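Local coordinates for spartin (PDB 4U7I), which serves as a lipid-transfer protein and lipophagy receptor in lipid droplet turnover, and binds IST1 through the MIT domain described here, at residues F20-K23 and G24-D28; S67-Q70 and M71-K74; E77-Q80 and N81-R85. One frame throughout, in Å; residues are numbered along the deposited sequence.

How the contacts relate
The MIT domain of spartin is a bundle of three helices, 5-29, 33-51 and 63-90, and each contact is a local one within a single helix. Contact 1 comes first, near the C-terminal end of helix 5-29; contacts 2 and 3 follow in series on helix 63-90, their centres about 16 Å apart. None closes a loop, nests in another or crosses it. Contacts 1 and 3 meet across the bundle, where the Asp28-Arg85 salt bridge and the packing of Val21 on Val82 and Thr78 join helices 5-29 and 63-90. Contact 2 lies on the opposite side of the chain's centre from contact 1. All three reach the bound IST1 peptide.

Contact 1 of 3, residues F20-K23 and G24-D28; sequences FVNK and GLNTD
The carbonyl oxygen of Lys23 receives the backbone N-H of Thr27 at 3.0 Å, N to O, and Thr27 OG1 also lies 3.0 Å from it. The same hydroxyl is equally near Gly24 O, and its proton could serve either acceptor. A chi1 of 51° sets OG1 between the backbone N and the carbonyl carbon of Thr27, turned back over the preceding turn and within reach of both oxygens. One residue earlier, Asn26 N donates to Asn22 O at 2.8 Å, with an N-H...O angle of 167°. Asn22 and Asn26 lie one turn apart on the same face of helix 5-29 of the MIT bundle, the face that helps receive the IST1 peptide, and the OD1 of each is hydrogen-bonded to a basic side chain of that peptide. Their amide planes stand 71° apart, and the ND2 atoms approach to 3.8 Å. A water donates to Asn26 OD1 at 2.8 Å and, weakly, to Asn22 OD1, linking the two amides loosely. Val21 and Leu25 run side by side, with Val21 CG1 4.2 Å from Leu25 CD1; both also pack on the peptide. Lys23 makes a cation-pi contact with Tyr39 of helix 33-51, which Thr27 touches too.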
loop_
_atom_site.group_PDB
_atom_site.type_symbol
_atom_site.label_atom_id
_atom_site.label_comp_id
_atom_site.label_asym_id
_atom_site.label_seq_id
_atom_site.Cartn_x
_atom_site.Cartn_y
_atom_site.Cartn_z
ATOM N N PHE A 20 2.963 -2.456 6.869
ATOM C CA PHE A 20 2.796 -1.153 7.525
ATOM C C PHE A 20 1.397 -0.576 7.381
ATOM O O PHE A 20 0.867 0.013 8.331
ATOM C CB PHE A 20 3.842 -0.160 7.003
ATOM C CG PHE A 20 5.178 -0.368 7.611
ATOM C CD1 PHE A 20 5.408 0.018 8.919
ATOM C CD2 PHE A 20 6.196 -1.006 6.917
ATOM C CE1 PHE A 20 6.622 -0.183 9.516
ATOM C CE2 PHE A 20 7.426 -1.214 7.513
ATOM C CZ PHE A 20 7.641 -0.805 8.814
ATOM N N VAL A 21 0.761 -0.770 6.233
ATOM C CA VAL A 21 -0.589 -0.242 6.069
ATOM C C VAL A 21 -1.552 -1.019 6.972
ATOM O O VAL A 21 -2.450 -0.437 7.581
ATOM C CB VAL A 21 -1.038 -0.288 4.611
ATOM C CG1 VAL A 21 -2.488 0.134 4.506
ATOM C CG2 VAL A 21 -0.152 0.636 3.788
ATOM N N ASN A 22 -1.315 -2.317 7.129
ATOM C CA ASN A 22 -2.120 -3.118 8.047
ATOM C C ASN A 22 -1.936 -2.655 9.492
ATOM O O ASN A 22 -2.914 -2.544 10.241
ATOM C CB ASN A 22 -1.767 -4.603 7.914
ATOM C CG ASN A 22 -2.572 -5.482 8.851
ATOM O OD1 ASN A 22 -3.789 -5.608 8.703
ATOM N ND2 ASN A 22 -1.899 -6.099 9.816
ATOM N N LYS A 23 -0.688 -2.394 9.894
ATOM C CA LYS A 23 -0.443 -1.858 11.236
ATOM C C LYS A 23 -1.158 -0.516 11.391
ATOM O O LYS A 23 -1.785 -0.232 12.421
ATOM C CB LYS A 23 1.050 -1.690 11.505
ATOM C CG LYS A 23 1.790 -2.993 11.684
ATOM C CD LYS A 23 3.285 -2.747 11.871
ATOM C CE LYS A 23 3.572 -1.852 13.059
ATOM N NZ LYS A 23 3.205 -2.523 14.336
ATOM N N GLY A 24 -1.068 0.305 10.358
ATOM C CA GLY A 24 -1.725 1.600 10.382
ATOM C C GLY A 24 -3.223 1.441 10.578
ATOM O O GLY A 24 -3.820 2.123 11.409
ATOM N N LEU A 25 -3.836 0.552 9.804
ATOM C CA LEU A 25 -5.291 0.330 9.935
ATOM C C LEU A 25 -5.657 -0.245 11.303
ATOM O O LEU A 25 -6.653 0.161 11.900
ATOM C CB LEU A 25 -5.802 -0.602 8.841
ATOM C CG LEU A 25 -5.925 0.047 7.471
ATOM C CD1 LEU A 25 -5.977 -1.043 6.423
ATOM C CD2 LEU A 25 -7.188 0.914 7.439
ATOM N N ASN A 26 -4.863 -1.190 11.811
ATOM C CA ASN A 26 -5.127 -1.707 13.155
ATOM C C ASN A 26 -5.143 -0.596 14.196
ATOM O O ASN A 26 -6.038 -0.546 15.051
ATOM C CB ASN A 26 -4.079 -2.751 13.592
ATOM C CG ASN A 26 -4.296 -4.108 12.962
ATOM O OD1 ASN A 26 -5.307 -4.349 12.301
ATOM N ND2 ASN A 26 -3.342 -5.017 13.177
ATOM N N THR A 27 -4.139 0.280 14.155
ATOM C CA THR A 27 -4.036 1.320 15.178
ATOM C C THR A 27 -5.084 2.397 14.965
ATOM O O THR A 27 -5.608 2.977 15.915
ATOM C CB THR A 27 -2.623 1.952 15.216
ATOM O OG1 THR A 27 -2.225 2.368 13.909
ATOM C CG2 THR A 27 -1.634 0.898 15.689
ATOM N N ASP A 28 -5.398 2.648 13.709
ATOM C CA ASP A 28 -6.448 3.600 13.364
ATOM C C ASP A 28 -7.803 3.134 13.908
ATOM O O ASP A 28 -8.561 3.916 14.503
ATOM C CB ASP A 28 -6.491 3.765 11.842
ATOM C CG ASP A 28 -7.108 5.079 11.408
ATOM O OD1 ASP A 28 -7.817 5.690 12.227
ATOM O OD2 ASP A 28 -6.885 5.490 10.241
HETATM O O HOH W 1 -6.113 -6.671 11.065
#

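Contact 2 of 3, residues S67-Q70 and M71-K74; sequences SARQ and MQQK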
loop_
_atom_site.group_PDB
_atom_site.type_symbol
_atom_site.label_atom_id
_atom_site.label_comp_id
_atom_site.label_asym_id
_atom_site.label_seq_id
_atom_site.Cartn_x
_atom_site.Cartn_y
_atom_site.Cartn_z
ATOM N N SER A 67 2.637 -10.967 -12.676
ATOM C CA SER A 67 2.357 -10.941 -11.254
ATOM C C SER A 67 2.837 -9.626 -10.640
ATOM O O SER A 67 2.177 -9.054 -9.767
ATOM C CB SER A 67 3.021 -12.134 -10.563
ATOM O OG SER A 67 2.739 -12.133 -9.177
ATOM N N ALA A 68 3.978 -9.138 -11.112
ATOM C CA ALA A 68 4.540 -7.892 -10.595
ATOM C C ALA A 68 3.648 -6.712 -10.961
ATOM O O ALA A 68 3.391 -5.827 -10.142
ATOM C CB ALA A 68 5.949 -7.680 -11.132
ATOM N N ARG A 69 3.169 -6.698 -12.198
ATOM C CA ARG A 69 2.266 -5.626 -12.603
ATOM C C ARG A 69 1.029 -5.637 -11.718
ATOM O O ARG A 69 0.559 -4.583 -11.286
ATOM C CB ARG A 69 1.879 -5.759 -14.084
ATOM C CG ARG A 69 3.011 -5.361 -15.027
ATOM C CD ARG A 69 2.577 -5.361 -16.498
ATOM N NE ARG A 69 2.407 -6.696 -17.069
ATOM C CZ ARG A 69 3.378 -7.376 -17.671
ATOM N NH1 ARG A 69 4.589 -6.842 -17.789
ATOM N NH2 ARG A 69 3.142 -8.586 -18.169
ATOM N N GLN A 70 0.501 -6.820 -11.429
ATOM C CA GLN A 70 -0.734 -6.887 -10.633
ATOM C C GLN A 70 -0.466 -6.419 -9.206
ATOM O O GLN A 70 -1.321 -5.793 -8.562
ATOM C CB GLN A 70 -1.317 -8.303 -10.656
ATOM C CG GLN A 70 -1.763 -8.722 -12.064
ATOM C CD GLN A 70 -2.741 -9.876 -12.071
ATOM O OE1 GLN A 70 -3.047 -10.452 -11.027
ATOM N NE2 GLN A 70 -3.245 -10.218 -13.255
ATOM N N MET A 71 0.728 -6.703 -8.710
ATOM C CA MET A 71 1.119 -6.174 -7.412
ATOM C C MET A 71 1.122 -4.655 -7.433
ATOM O O MET A 71 0.682 -4.009 -6.479
ATOM C CB MET A 71 2.497 -6.690 -7.009
ATOM C CG MET A 71 2.482 -8.129 -6.562
ATOM S SD MET A 71 4.099 -8.605 -5.919
ATOM C CE MET A 71 3.756 -10.275 -5.383
ATOM N N GLN A 72 1.624 -4.079 -8.522
ATOM C CA GLN A 72 1.686 -2.631 -8.609
ATOM C C GLN A 72 0.292 -2.035 -8.734
ATOM O O GLN A 72 0.040 -0.942 -8.220
ATOM C CB GLN A 72 2.553 -2.200 -9.782
ATOM C CG GLN A 72 4.032 -2.510 -9.581
ATOM C CD GLN A 72 4.832 -2.215 -10.830
ATOM O OE1 GLN A 72 4.448 -2.623 -11.922
ATOM N NE2 GLN A 72 5.937 -1.493 -10.680
ATOM N N GLN A 73 -0.607 -2.747 -9.415
ATOM C CA GLN A 73 -2.007 -2.328 -9.490
ATOM C C GLN A 73 -2.567 -2.175 -8.087
ATOM O O GLN A 73 -3.163 -1.147 -7.749
ATOM C CB GLN A 73 -2.864 -3.329 -10.267
ATOM C CG GLN A 73 -4.329 -2.922 -10.315
ATOM C CD GLN A 73 -5.167 -3.741 -11.271
ATOM O OE1 GLN A 73 -4.654 -4.561 -12.041
ATOM N NE2 GLN A 73 -6.475 -3.509 -11.239
ATOM N N LYS A 74 -2.359 -3.206 -7.275
ATOM C CA LYS A 74 -2.870 -3.220 -5.908
ATOM C C LYS A 74 -2.253 -2.093 -5.101
ATOM O O LYS A 74 -2.929 -1.425 -4.311
ATOM C CB LYS A 74 -2.573 -4.557 -5.226
ATOM C CG LYS A 74 -3.302 -5.754 -5.813
ATOM C CD LYS A 74 -4.802 -5.611 -5.668
ATOM C CE LYS A 74 -5.504 -6.901 -6.055
ATOM N NZ LYS A 74 -6.974 -6.713 -6.155
#
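Within helix 63-90, Met71 to Lys74 form the turn that follows Ser67 to Gln70, a local contact in which side-chain stems pack against backbone carbonyls near the N-terminal end of the helix. Met71 N donates to Ser67 O at 3.0 Å, and the remaining i to i+4 bonds run from Gln72 N to Ala68 O, from Gln73 N to Arg69 O and from Lys74 N to Gln70 O. Met71 has CG beside its own backbone N (chi1 -75°), which lays this methylene 3.3 Å from Ser67 O. Beyond CG the thioether is extended and carries CE to within 4.3 Å of Ser67 OG. Gln72 CG comes up to the oxygen of Ala68, at 3.4 Å. The Gln72 amide is held well beyond the helix, OE1 bonding to Ser55 OG and NE2 donating to the carbonyls of Gly50 and Ile53, while Arg69 NH1 adds bonds to the carbonyls of Ser55 and His60, fastening the link between the second and third helices. Lys74 CG lies 3.4 Å from Gln70 O, and the chain then bends at chi2. In this three-helix MIT bundle, helix 63-90 thus packs on Ile10 and Tyr14 of helix 5-29 through Met71, and meets an acidic side chain of the IST1 peptide through a salt bridge from Lys74 NZ.

Contact 3 of 3, residues E77-Q80 and N81-R85; sequences ETLQ and NVRTR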
loop_
_atom_site.group_PDB
_atom_site.type_symbol
_atom_site.label_atom_id
_atom_site.label_comp_id
_atom_site.label_asym_id
_atom_site.label_seq_id
_atom_site.Cartn_x
_atom_site.Cartn_y
_atom_site.Cartn_z
ATOM N N GLU A 77 -3.721 1.407 -5.854
ATOM C CA GLU A 77 -5.041 1.585 -5.266
ATOM C C GLU A 77 -4.914 1.896 -3.778
ATOM O O GLU A 77 -5.569 2.789 -3.244
ATOM C CB GLU A 77 -5.883 0.336 -5.481
ATOM C CG GLU A 77 -7.246 0.378 -4.839
ATOM C CD GLU A 77 -8.151 -0.715 -5.367
ATOM O OE1 GLU A 77 -7.821 -1.288 -6.429
ATOM O OE2 GLU A 77 -9.182 -1.003 -4.723
ATOM N N THR A 78 -4.056 1.144 -3.105
ATOM C CA THR A 78 -3.870 1.333 -1.682
ATOM C C THR A 78 -3.176 2.650 -1.394
ATOM O O THR A 78 -3.510 3.332 -0.422
ATOM C CB THR A 78 -3.085 0.157 -1.096
ATOM O OG1 THR A 78 -3.959 -0.971 -1.056
ATOM C CG2 THR A 78 -2.592 0.459 0.309
ATOM N N LEU A 79 -2.234 3.032 -2.249
ATOM C CA LEU A 79 -1.543 4.305 -2.055
ATOM C C LEU A 79 -2.553 5.456 -2.056
ATOM O O LEU A 79 -2.462 6.372 -1.234
ATOM C CB LEU A 79 -0.484 4.520 -3.137
ATOM C CG LEU A 79 0.188 5.895 -3.178
ATOM C CD1 LEU A 79 0.958 6.186 -1.899
ATOM C CD2 LEU A 79 1.111 6.010 -4.377
ATOM N N GLN A 80 -3.524 5.398 -2.961
ATOM C CA GLN A 80 -4.587 6.400 -2.985
ATOM C C GLN A 80 -5.347 6.421 -1.661
ATOM O O GLN A 80 -5.545 7.478 -1.067
ATOM C CB GLN A 80 -5.568 6.140 -4.127
ATOM C CG GLN A 80 -4.952 6.180 -5.502
ATOM C CD GLN A 80 -5.930 5.716 -6.566
ATOM O OE1 GLN A 80 -7.143 5.687 -6.340
ATOM N NE2 GLN A 80 -5.407 5.339 -7.726
ATOM N N ASN A 81 -5.759 5.250 -1.193
ATOM C CA ASN A 81 -6.520 5.168 0.060
ATOM C C ASN A 81 -5.729 5.636 1.283
ATOM O O ASN A 81 -6.273 6.347 2.137
ATOM C CB ASN A 81 -7.014 3.743 0.292
ATOM C CG ASN A 81 -8.000 3.295 -0.770
ATOM O OD1 ASN A 81 -8.682 4.119 -1.379
ATOM N ND2 ASN A 81 -8.072 1.993 -1.006
ATOM N N VAL A 82 -4.461 5.236 1.372
ATOM C CA VAL A 82 -3.618 5.639 2.508
ATOM C C VAL A 82 -3.387 7.145 2.493
ATOM O O VAL A 82 -3.445 7.819 3.535
ATOM C CB VAL A 82 -2.250 4.911 2.504
ATOM C CG1 VAL A 82 -1.365 5.409 3.644
ATOM C CG2 VAL A 82 -2.449 3.406 2.630
ATOM N N ARG A 83 -3.137 7.694 1.310
ATOM C CA ARG A 83 -2.881 9.125 1.226
ATOM C C ARG A 83 -4.112 9.929 1.646
ATOM O O ARG A 83 -3.993 10.967 2.311
ATOM C CB ARG A 83 -2.422 9.497 -0.184
ATOM C CG ARG A 83 -0.929 9.244 -0.382
ATOM C CD ARG A 83 -0.413 9.721 -1.732
ATOM N NE ARG A 83 1.006 10.070 -1.661
ATOM C CZ ARG A 83 1.812 10.166 -2.715
ATOM N NH1 ARG A 83 1.349 9.925 -3.936
ATOM N NH2 ARG A 83 3.085 10.502 -2.545
ATOM N N THR A 84 -5.292 9.436 1.282
ATOM C CA THR A 84 -6.536 10.091 1.685
ATOM C C THR A 84 -6.693 10.052 3.205
ATOM O O THR A 84 -6.945 11.080 3.846
ATOM C CB THR A 84 -7.745 9.433 1.031
ATOM O OG1 THR A 84 -7.695 9.674 -0.383
ATOM C CG2 THR A 84 -9.041 9.996 1.604
ATOM N N ARG A 85 -6.541 8.869 3.786
ATOM C CA ARG A 85 -6.721 8.723 5.233
ATOM C C ARG A 85 -5.684 9.541 5.994
ATOM O O ARG A 85 -5.980 10.154 7.027
ATOM C CB ARG A 85 -6.635 7.249 5.640
ATOM C CG ARG A 85 -6.872 7.008 7.126
ATOM C CD ARG A 85 -8.265 7.501 7.546
ATOM N NE ARG A 85 -8.524 7.235 8.963
ATOM C CZ ARG A 85 -9.631 7.603 9.601
ATOM N NH1 ARG A 85 -10.577 8.262 8.945
ATOM N NH2 ARG A 85 -9.792 7.324 10.890
HETATM O O HOH W 2 -10.142 1.498 -3.012
HETATM O O HOH W 3 -6.421 -0.123 0.066
#
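Leu79 and Arg83 lie side by side and point the same way, one turn apart on helix 63-90, the third helix of the MIT bundle. Leu79 CD1 sits over one face of the Arg83 guanidinium and also meets the aliphatic stem, 3.8 Å from Arg83 CD. Holding CG anti to the backbone N (chi1 172°) carries the leucine branch toward the arginine, whose chain is extended from CG to NE. Leu79 also touches Ile51 of helix 33-51. Thr78 and Val82 instead run at a slant to one another, meeting through their CG2 methyls at 3.8 Å. In the backbone, Val82 N donates to Thr78 O at 2.8 Å. Each of the two packs on aromatic side-chain atoms of the IST1 peptide, and Val82 reaches Tyr40 and Ile44 as well. Asn81 bends back toward Glu77, and its amide nitrogen is tied to the preceding turn through solvent. One water accepts from Asn81 ND2 at 2.9 Å and donates to Glu77 OE2 at 3.2 Å. A second water accepts from the same ND2, also at 2.9 Å, and is hydrogen-bonded to Thr78 OG1 at 2.8 Å.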